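PDB 3DB2: putative NADPH-dependent oxidoreductase, which probably catalyses NAD(P)(H)-dependent oxidation or reduction of a substrate not yet identified, as expected of a Gfo/Idh/MocA-type dehydrogenase. Local coordinates for residues E343-P346 / A350-I353; G183-D188 / S259-S264; N189-L194 / L328-V333. All coordinates share one frame; numbering follows the deposited sequence.

In the fold
Along the chain, helix 183-194 comes first and serves two contacts: its opening turns meet the loop 259-264 in interaction 2, and its last turns meet helix 324-343 in interaction 3. The segments of these two alternate in sequence, their centres lie about 14 Å apart, and they touch, Asp-188 of one probably hydrogen-bonding Asn-330 of the other. Interaction 1 follows both, its centre about 16 Å from that of interaction 3, against which Ile-353 packs, and about 26 Å from that of interaction 2. Interaction 2 thus joins the helix to the loop between strands 250-256 and 271-278, while interactions 3 and 1 lead on through helix 324-343 to the C-terminal end at the surface.

Interaction 1 (E343-P346 / A350-I353); sequences EKRP and AEII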
loop_
_atom_site.group_PDB
_atom_site.type_symbol
_atom_site.label_atom_id
_atom_site.label_comp_id
_atom_site.label_asym_id
_atom_site.label_seq_id
_atom_site.Cartn_x
_atom_site.Cartn_y
_atom_site.Cartn_z
ATOM N N GLU C 343 18.151 1.192 -12.712
ATOM C CA GLU C 343 17.990 0.540 -13.992
ATOM C C GLU C 343 16.573 0.640 -14.545
ATOM O O GLU C 343 16.336 0.176 -15.661
ATOM C CB GLU C 343 18.461 -0.905 -13.816
ATOM C CG GLU C 343 19.968 -0.922 -13.525
ATOM C CD GLU C 343 20.608 -2.267 -13.747
ATOM O OE1 GLU C 343 20.176 -3.076 -14.591
ATOM O OE2 GLU C 343 21.601 -2.539 -13.042
ATOM N N LYS C 344 15.677 1.243 -13.778
ATOM C CA LYS C 344 14.299 1.493 -14.116
ATOM C C LYS C 344 13.612 0.235 -14.640
ATOM O O LYS C 344 12.997 0.148 -15.702
ATOM C CB LYS C 344 14.224 2.638 -15.130
ATOM C CG LYS C 344 14.734 3.973 -14.566
ATOM C CD LYS C 344 14.524 5.074 -15.606
ATOM C CE LYS C 344 15.145 6.398 -15.167
ATOM N NZ LYS C 344 14.975 7.418 -16.247
ATOM N N ARG C 345 13.653 -0.834 -13.849
ATOM C CA ARG C 345 13.192 -2.137 -14.267
ATOM C C ARG C 345 13.000 -3.040 -13.074
ATOM O O ARG C 345 13.660 -2.802 -12.057
ATOM C CB ARG C 345 14.212 -2.791 -15.220
ATOM C CG ARG C 345 15.518 -3.212 -14.512
ATOM C CD ARG C 345 16.568 -3.743 -15.449
ATOM N NE ARG C 345 17.761 -4.312 -14.870
ATOM C CZ ARG C 345 17.965 -5.492 -14.311
ATOM N NH1 ARG C 345 16.973 -6.359 -14.203
ATOM N NH2 ARG C 345 19.172 -5.836 -13.834
ATOM N N PRO C 346 12.139 -4.044 -13.177
ATOM C CA PRO C 346 12.063 -5.075 -12.138
ATOM C C PRO C 346 13.346 -5.916 -12.119
ATOM O O PRO C 346 14.020 -6.118 -13.138
ATOM C CB PRO C 346 10.911 -5.973 -12.565
ATOM C CG PRO C 346 10.752 -5.708 -14.014
ATOM C CD PRO C 346 11.144 -4.264 -14.233
ATOM N N ALA C 350 17.470 -13.416 -7.809
ATOM C CA ALA C 350 18.594 -14.276 -8.189
ATOM C C ALA C 350 19.750 -13.490 -8.791
ATOM O O ALA C 350 20.921 -13.869 -8.660
ATOM C CB ALA C 350 18.104 -15.330 -9.178
ATOM N N GLU C 351 19.438 -12.382 -9.428
ATOM C CA GLU C 351 20.385 -11.495 -10.084
ATOM C C GLU C 351 21.375 -10.917 -9.079
ATOM O O GLU C 351 22.514 -10.518 -9.329
ATOM C CB GLU C 351 19.698 -10.330 -10.753
ATOM C CG GLU C 351 18.992 -10.563 -12.065
ATOM C CD GLU C 351 18.490 -9.205 -12.567
ATOM O OE1 GLU C 351 19.409 -8.362 -12.593
ATOM O OE2 GLU C 351 17.275 -9.048 -12.866
ATOM N N ILE C 352 20.905 -10.824 -7.844
ATOM C CA ILE C 352 21.673 -10.213 -6.762
ATOM C C ILE C 352 22.469 -11.349 -6.114
ATOM O O ILE C 352 23.673 -11.270 -5.950
ATOM C CB ILE C 352 20.800 -9.537 -5.700
ATOM C CG1 ILE C 352 19.981 -8.352 -6.191
ATOM C CG2 ILE C 352 21.638 -9.117 -4.486
ATOM C CD1 ILE C 352 20.842 -7.180 -6.648
ATOM N N ILE C 353 21.768 -12.391 -5.751
ATOM C CA ILE C 353 22.236 -13.453 -4.876
ATOM C C ILE C 353 23.122 -14.415 -5.658
ATOM O O ILE C 353 24.182 -14.786 -5.167
ATOM C CB ILE C 353 21.025 -14.200 -4.290
ATOM C CG1 ILE C 353 20.563 -13.619 -2.958
ATOM C CG2 ILE C 353 21.316 -15.690 -4.204
ATOM C CD1 ILE C 353 19.276 -14.273 -2.475
#
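Arg-345 and Glu-351 reach toward each other from opposite directions and meet end-on, with the guanidinium and carboxylate planes only 8° apart. Each terminal nitrogen takes one oxygen: NH2 of Arg-345 lies 2.8 Å from OE1 of Glu-351, and NH1 of Arg-345 lies 3.0 Å from OE2 of Glu-351. Both oxygens use their syn lone pairs and both bonds are nearly straight, at 175°, the geometry of a bidentate salt bridge. Arginine suits the place because its flat, forked end matches the two oxygens of a carboxylate. With CG between the backbone N and the carbonyl carbon (chi1 70°), its chain runs extended from there to NE, carrying the group across to helix 349-353.

OE1 of Glu-343 lies at the NE/NH2 edge of the guanidinium, in its plane, and accepts from NE of Arg-345 at 2.7 Å, although NE stands above the carboxylate plane of Glu-343. A second, weak bond to this oxygen comes from NH2. OE2 of Glu-351 is also held by the backbone N of Glu-348, which helps to fix the acid's rotation. A leucine in place of Arg-345 would probably leave both carboxylates without their shared positive mate. One cation between two acids makes a surface salt-bridge network, in which the arginine is likely to offset the repulsion between Glu-343 and Glu-351 while joining the loop before strand 347-348 to helix 349-353.

Interaction 2 (G183-D188 / S259-S264); sequences GVHQID and SWWSNS
His-185 and Trp-261 form an offset edge-to-face aromatic pair, the imidazole edge directed toward the six-membered ring of the indole. The planes stand at 86°, close to perpendicular, and the ring centroids are 5.4 Å apart. The closest atoms are CE1 of His-185 and CZ2 of Trp-261, at 3.8 Å. No hydrogen bond spans the two segments, so van der Waals and aromatic forces carry the meeting. A long, flat indole suits this place because the backbones are far apart, 12.0 Å between CA of His-185 and CA of Trp-261. Trp-261 holds CG anti to its backbone N (chi1 -167°), which sends the ring out of its loop toward the helix. The small, flat imidazole can present an edge to the indole and still touch Lys-97.

His-185 sits on helix 183-194, which belongs to the C-terminal domain of the Gfo/Idh/MocA family, whereas Trp-261 comes from the loop joining strands 250-256 and 271-278 of the mixed sheet. The contact is buried near the centre of the chain. Lys-97 lies in a Glu-Lys-Pro sequence after Rossmann strand 92-96, as in related dehydrogenases, where this region between the domains borders the active-site cleft; Trp-261 packs on Ser-125 and Ser-126.

Further out, Trp-261 is steadied by its own neighbours, stacking with Phe-258 and meeting the ring of His-302 at about 45°. Its backbone O also accepts a hydrogen bond from His-302 NE2. On the helix, Asp-188 OD2 makes a salt bridge to Arg-127 NE, while Gln-186 NE2 bonds to the carbonyl of Val-153.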
loop_
_atom_site.group_PDB
_atom_site.type_symbol
_atom_site.label_atom_id
_atom_site.label_comp_id
_atom_site.label_asym_id
_atom_site.label_seq_id
_atom_site.Cartn_x
_atom_site.Cartn_y
_atom_site.Cartn_z
ATOM N N GLY C 183 12.927 -0.598 6.259
ATOM C CA GLY C 183 12.366 -1.628 5.410
ATOM C C GLY C 183 12.820 -3.029 5.751
ATOM O O GLY C 183 12.091 -3.991 5.518
ATOM N N VAL C 184 14.056 -3.197 6.269
ATOM C CA VAL C 184 14.523 -4.579 6.464
ATOM C C VAL C 184 13.673 -5.315 7.474
ATOM O O VAL C 184 13.507 -6.535 7.458
ATOM C CB VAL C 184 16.004 -4.527 6.894
ATOM C CG1 VAL C 184 16.474 -5.854 7.470
ATOM C CG2 VAL C 184 16.844 -4.150 5.684
ATOM N N HIS C 185 13.086 -4.552 8.414
ATOM C CA HIS C 185 12.157 -5.124 9.389
ATOM C C HIS C 185 10.944 -5.739 8.685
ATOM O O HIS C 185 10.603 -6.906 8.913
ATOM C CB HIS C 185 11.626 -4.088 10.358
ATOM C CG HIS C 185 12.565 -3.542 11.375
ATOM N ND1 HIS C 185 12.665 -4.050 12.650
ATOM C CD2 HIS C 185 13.441 -2.515 11.296
ATOM C CE1 HIS C 185 13.564 -3.355 13.311
ATOM N NE2 HIS C 185 14.046 -2.418 12.519
ATOM N N GLN C 186 10.345 -4.908 7.825
ATOM C CA GLN C 186 9.158 -5.380 7.081
ATOM C C GLN C 186 9.495 -6.397 6.014
ATOM O O GLN C 186 8.714 -7.349 5.793
ATOM C CB GLN C 186 8.386 -4.187 6.495
ATOM C CG GLN C 186 7.794 -3.304 7.597
ATOM C CD GLN C 186 6.548 -3.876 8.245
ATOM O OE1 GLN C 186 6.366 -5.072 8.478
ATOM N NE2 GLN C 186 5.659 -2.963 8.592
ATOM N N ILE C 187 10.644 -6.279 5.339
ATOM C CA ILE C 187 11.105 -7.332 4.452
ATOM C C ILE C 187 11.230 -8.676 5.145
ATOM O O ILE C 187 10.813 -9.740 4.637
ATOM C CB ILE C 187 12.442 -6.934 3.792
ATOM C CG1 ILE C 187 12.193 -5.689 2.914
ATOM C CG2 ILE C 187 13.068 -8.086 3.037
ATOM C CD1 ILE C 187 13.474 -5.101 2.384
ATOM N N ASP C 188 11.779 -8.688 6.350
ATOM C CA ASP C 188 11.839 -9.924 7.131
ATOM C C ASP C 188 10.420 -10.361 7.503
ATOM O O ASP C 188 10.147 -11.568 7.342
ATOM C CB ASP C 188 12.703 -9.772 8.374
ATOM C CG ASP C 188 12.852 -11.147 9.027
ATOM O OD1 ASP C 188 13.557 -12.009 8.443
ATOM O OD2 ASP C 188 12.238 -11.322 10.092
ATOM N N SER C 259 7.134 3.677 18.796
ATOM C CA SER C 259 7.759 4.414 19.892
ATOM C C SER C 259 7.908 3.507 21.090
ATOM O O SER C 259 8.752 3.826 21.953
ATOM C CB SER C 259 6.980 5.694 20.188
ATOM O OG SER C 259 5.763 5.454 20.844
ATOM N N TRP C 260 7.169 2.408 21.155
ATOM C CA TRP C 260 7.322 1.440 22.237
ATOM C C TRP C 260 8.188 0.229 21.894
ATOM O O TRP C 260 8.234 -0.736 22.660
ATOM C CB TRP C 260 5.936 0.950 22.709
ATOM C CG TRP C 260 5.248 2.084 23.392
ATOM C CD1 TRP C 260 4.536 3.113 22.836
ATOM C CD2 TRP C 260 5.238 2.264 24.817
ATOM N NE1 TRP C 260 4.076 3.933 23.854
ATOM C CE2 TRP C 260 4.491 3.437 25.062
ATOM C CE3 TRP C 260 5.786 1.543 25.886
ATOM C CZ2 TRP C 260 4.307 3.867 26.368
ATOM C CZ3 TRP C 260 5.588 1.997 27.181
ATOM C CH2 TRP C 260 4.847 3.162 27.411
ATOM N N TRP C 261 8.881 0.265 20.784
ATOM C CA TRP C 261 9.796 -0.770 20.363
ATOM C C TRP C 261 10.837 -1.137 21.433
ATOM O O TRP C 261 11.026 -2.315 21.751
ATOM C CB TRP C 261 10.501 -0.311 19.099
ATOM C CG TRP C 261 11.247 -1.398 18.403
ATOM C CD1 TRP C 261 12.610 -1.498 18.364
ATOM C CD2 TRP C 261 10.739 -2.517 17.662
ATOM N NE1 TRP C 261 12.968 -2.607 17.646
ATOM C CE2 TRP C 261 11.857 -3.248 17.204
ATOM C CE3 TRP C 261 9.455 -2.970 17.339
ATOM C CZ2 TRP C 261 11.732 -4.403 16.444
ATOM C CZ3 TRP C 261 9.324 -4.119 16.585
ATOM C CH2 TRP C 261 10.455 -4.827 16.143
ATOM N N SER C 262 11.497 -0.126 21.986
ATOM C CA SER C 262 12.556 -0.364 22.970
ATOM C C SER C 262 12.046 -0.962 24.275
ATOM O O SER C 262 12.746 -1.721 24.953
ATOM C CB SER C 262 13.309 0.973 23.172
ATOM O OG SER C 262 12.523 1.848 23.973
ATOM N N ASN C 263 10.808 -0.653 24.639
ATOM C CA ASN C 263 10.137 -1.197 25.803
ATOM C C ASN C 263 9.581 -2.596 25.509
ATOM O O ASN C 263 8.373 -2.801 25.470
ATOM C CB ASN C 263 9.047 -0.210 26.206
ATOM C CG ASN C 263 9.515 1.228 26.000
ATOM O OD1 ASN C 263 9.565 1.796 24.912
ATOM N ND2 ASN C 263 9.895 1.855 27.099
ATOM N N SER C 264 10.499 -3.530 25.272
ATOM C CA SER C 264 10.291 -4.778 24.521
ATOM C C SER C 264 9.299 -5.709 25.211
ATOM O O SER C 264 8.565 -6.426 24.511
ATOM C CB SER C 264 11.603 -5.401 24.109
ATOM O OG SER C 264 12.303 -5.801 25.255
#

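Interaction 3 (N189-L194 / L328-V333); sequences NLQFLL and LRNLAV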
loop_
_atom_site.group_PDB
_atom_site.type_symbol
_atom_site.label_atom_id
_atom_site.label_comp_id
_atom_site.label_asym_id
_atom_site.label_seq_id
_atom_site.Cartn_x
_atom_site.Cartn_y
_atom_site.Cartn_z
ATOM N N ASN C 189 9.571 -9.443 7.960
ATOM C CA ASN C 189 8.199 -9.853 8.256
ATOM C C ASN C 189 7.536 -10.485 7.047
ATOM O O ASN C 189 6.821 -11.478 7.182
ATOM C CB ASN C 189 7.354 -8.679 8.766
ATOM C CG ASN C 189 7.780 -8.285 10.170
ATOM O OD1 ASN C 189 8.382 -9.081 10.889
ATOM N ND2 ASN C 189 7.436 -7.054 10.524
ATOM N N LEU C 190 7.743 -9.930 5.866
ATOM C CA LEU C 190 7.090 -10.400 4.644
ATOM C C LEU C 190 7.528 -11.797 4.240
ATOM O O LEU C 190 6.743 -12.642 3.826
ATOM C CB LEU C 190 7.376 -9.422 3.493
ATOM C CG LEU C 190 6.581 -8.106 3.583
ATOM C CD1 LEU C 190 7.141 -7.054 2.634
ATOM C CD2 LEU C 190 5.119 -8.378 3.282
ATOM N N GLN C 191 8.825 -12.091 4.351
ATOM C CA GLN C 191 9.290 -13.432 3.982
ATOM C C GLN C 191 9.042 -14.420 5.110
ATOM O O GLN C 191 8.888 -15.612 4.863
ATOM C CB GLN C 191 10.753 -13.324 3.557
ATOM C CG GLN C 191 10.907 -12.513 2.264
ATOM C CD GLN C 191 12.313 -12.524 1.677
ATOM O OE1 GLN C 191 12.582 -13.019 0.590
ATOM N NE2 GLN C 191 13.282 -11.932 2.376
ATOM N N PHE C 192 8.961 -13.965 6.358
ATOM C CA PHE C 192 8.498 -14.810 7.455
ATOM C C PHE C 192 7.064 -15.284 7.225
ATOM O O PHE C 192 6.675 -16.448 7.363
ATOM C CB PHE C 192 8.579 -14.035 8.761
ATOM C CG PHE C 192 7.813 -14.630 9.920
ATOM C CD1 PHE C 192 8.202 -15.876 10.405
ATOM C CD2 PHE C 192 6.751 -13.973 10.520
ATOM C CE1 PHE C 192 7.521 -16.443 11.462
ATOM C CE2 PHE C 192 6.048 -14.549 11.562
ATOM C CZ PHE C 192 6.450 -15.794 12.022
ATOM N N LEU C 193 6.210 -14.333 6.836
ATOM C CA LEU C 193 4.792 -14.618 6.635
ATOM C C LEU C 193 4.529 -15.424 5.366
ATOM O O LEU C 193 3.728 -16.371 5.437
ATOM C CB LEU C 193 4.023 -13.304 6.611
ATOM C CG LEU C 193 3.946 -12.476 7.891
ATOM C CD1 LEU C 193 3.077 -11.239 7.653
ATOM C CD2 LEU C 193 3.414 -13.323 9.046
ATOM N N LEU C 194 5.180 -15.072 4.268
ATOM C CA LEU C 194 4.892 -15.658 2.964
ATOM C C LEU C 194 5.999 -16.421 2.246
ATOM O O LEU C 194 5.736 -16.934 1.137
ATOM C CB LEU C 194 4.477 -14.529 1.999
ATOM C CG LEU C 194 3.225 -13.740 2.354
ATOM C CD1 LEU C 194 2.717 -13.019 1.127
ATOM C CD2 LEU C 194 2.151 -14.648 2.937
ATOM N N LEU C 328 20.691 -12.700 4.506
ATOM C CA LEU C 328 21.214 -12.280 3.208
ATOM C C LEU C 328 20.019 -12.087 2.273
ATOM O O LEU C 328 20.038 -11.150 1.486
ATOM C CB LEU C 328 22.229 -13.283 2.679
ATOM C CG LEU C 328 23.029 -12.921 1.427
ATOM C CD1 LEU C 328 24.357 -13.657 1.418
ATOM C CD2 LEU C 328 22.274 -13.220 0.151
ATOM N N ARG C 329 18.998 -12.937 2.346
ATOM C CA ARG C 329 17.863 -12.778 1.453
ATOM C C ARG C 329 17.140 -11.463 1.732
ATOM O O ARG C 329 16.622 -10.843 0.812
ATOM C CB ARG C 329 16.861 -13.917 1.578
ATOM C CG ARG C 329 16.983 -15.027 0.555
ATOM C CD ARG C 329 15.669 -15.768 0.387
ATOM N NE ARG C 329 15.336 -16.078 -0.997
ATOM C CZ ARG C 329 14.639 -15.335 -1.843
ATOM N NH1 ARG C 329 14.153 -14.152 -1.486
ATOM N NH2 ARG C 329 14.436 -15.796 -3.073
ATOM N N ASN C 330 17.123 -11.058 2.998
ATOM C CA ASN C 330 16.493 -9.766 3.334
ATOM C C ASN C 330 17.277 -8.614 2.742
ATOM O O ASN C 330 16.750 -7.644 2.166
ATOM C CB ASN C 330 16.360 -9.618 4.857
ATOM C CG ASN C 330 15.364 -10.575 5.478
ATOM O OD1 ASN C 330 14.512 -11.083 4.750
ATOM N ND2 ASN C 330 15.493 -10.768 6.787
ATOM N N LEU C 331 18.606 -8.638 2.848
ATOM C CA LEU C 331 19.431 -7.597 2.257
ATOM C C LEU C 331 19.284 -7.530 0.733
ATOM O O LEU C 331 19.279 -6.470 0.128
ATOM C CB LEU C 331 20.909 -7.859 2.527
ATOM C CG LEU C 331 21.944 -6.923 1.856
ATOM C CD1 LEU C 331 21.673 -5.490 2.311
ATOM C CD2 LEU C 331 23.354 -7.418 2.174
ATOM N N ALA C 332 19.198 -8.713 0.127
ATOM C CA ALA C 332 19.050 -8.851 -1.319
ATOM C C ALA C 332 17.794 -8.146 -1.827
ATOM O O ALA C 332 17.787 -7.578 -2.915
ATOM C CB ALA C 332 19.010 -10.327 -1.680
ATOM N N VAL C 333 16.716 -8.155 -1.053
ATOM C CA VAL C 333 15.533 -7.376 -1.433
ATOM C C VAL C 333 15.876 -5.893 -1.522
ATOM O O VAL C 333 15.503 -5.186 -2.460
ATOM C CB VAL C 333 14.375 -7.646 -0.465
ATOM C CG1 VAL C 333 13.127 -6.833 -0.719
ATOM C CG2 VAL C 333 13.983 -9.133 -0.556
#
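Gln-191 is the residue of helix 189-194 that bridges to helix 328-333, and its amide splits its two ends between different partners. NE2 of Gln-191 gives a weak hydrogen bond to OD1 of Asn-330 at 2.8 Å. OE1 of Gln-191 has its stronger partner in the backbone N of Val-197, at the start of strand 197-205, and accepts another weak bond from NH1 of Arg-329, also at 2.8 Å. The hydrogens point well off line in both weak bonds, with angles of 125° and 118°. The two amides slide past each other in opposite directions, their planes 45° apart, whereas the glutamine crosses the arginine at about a right angle. With CG anti to the carbonyl carbon (chi1 -66°) and the chain extended beyond it, Gln-191 spans the gap between the two backbones: the axes of segments 189-194 and 328-333 approach to 10.9 Å.

This is a polar crossing of two helices, the N-to-C directions of these segments at 120°, beside the mixed sheet of the C-terminal domain. The buried side is that of Asn-330 and Val-333. There CG2 of Val-333 comes to 4.1 Å from NE2 of Gln-191, its branched side chain filling space beside the amide, and Val-333 also packs on Leu-221 of strand 216-223. Asn-330 suits a position needing both a donor and an acceptor: OD1 serves Gln-191 while ND2 bonds to Asp-188.

Arg-329 lies on the partly exposed side. It is modelled in two conformers, so its bond to Gln-191 is doubtful. In the conformer described here, NH2 makes a salt bridge to Glu-224 and a hydrogen bond to the carbonyl of Val-197.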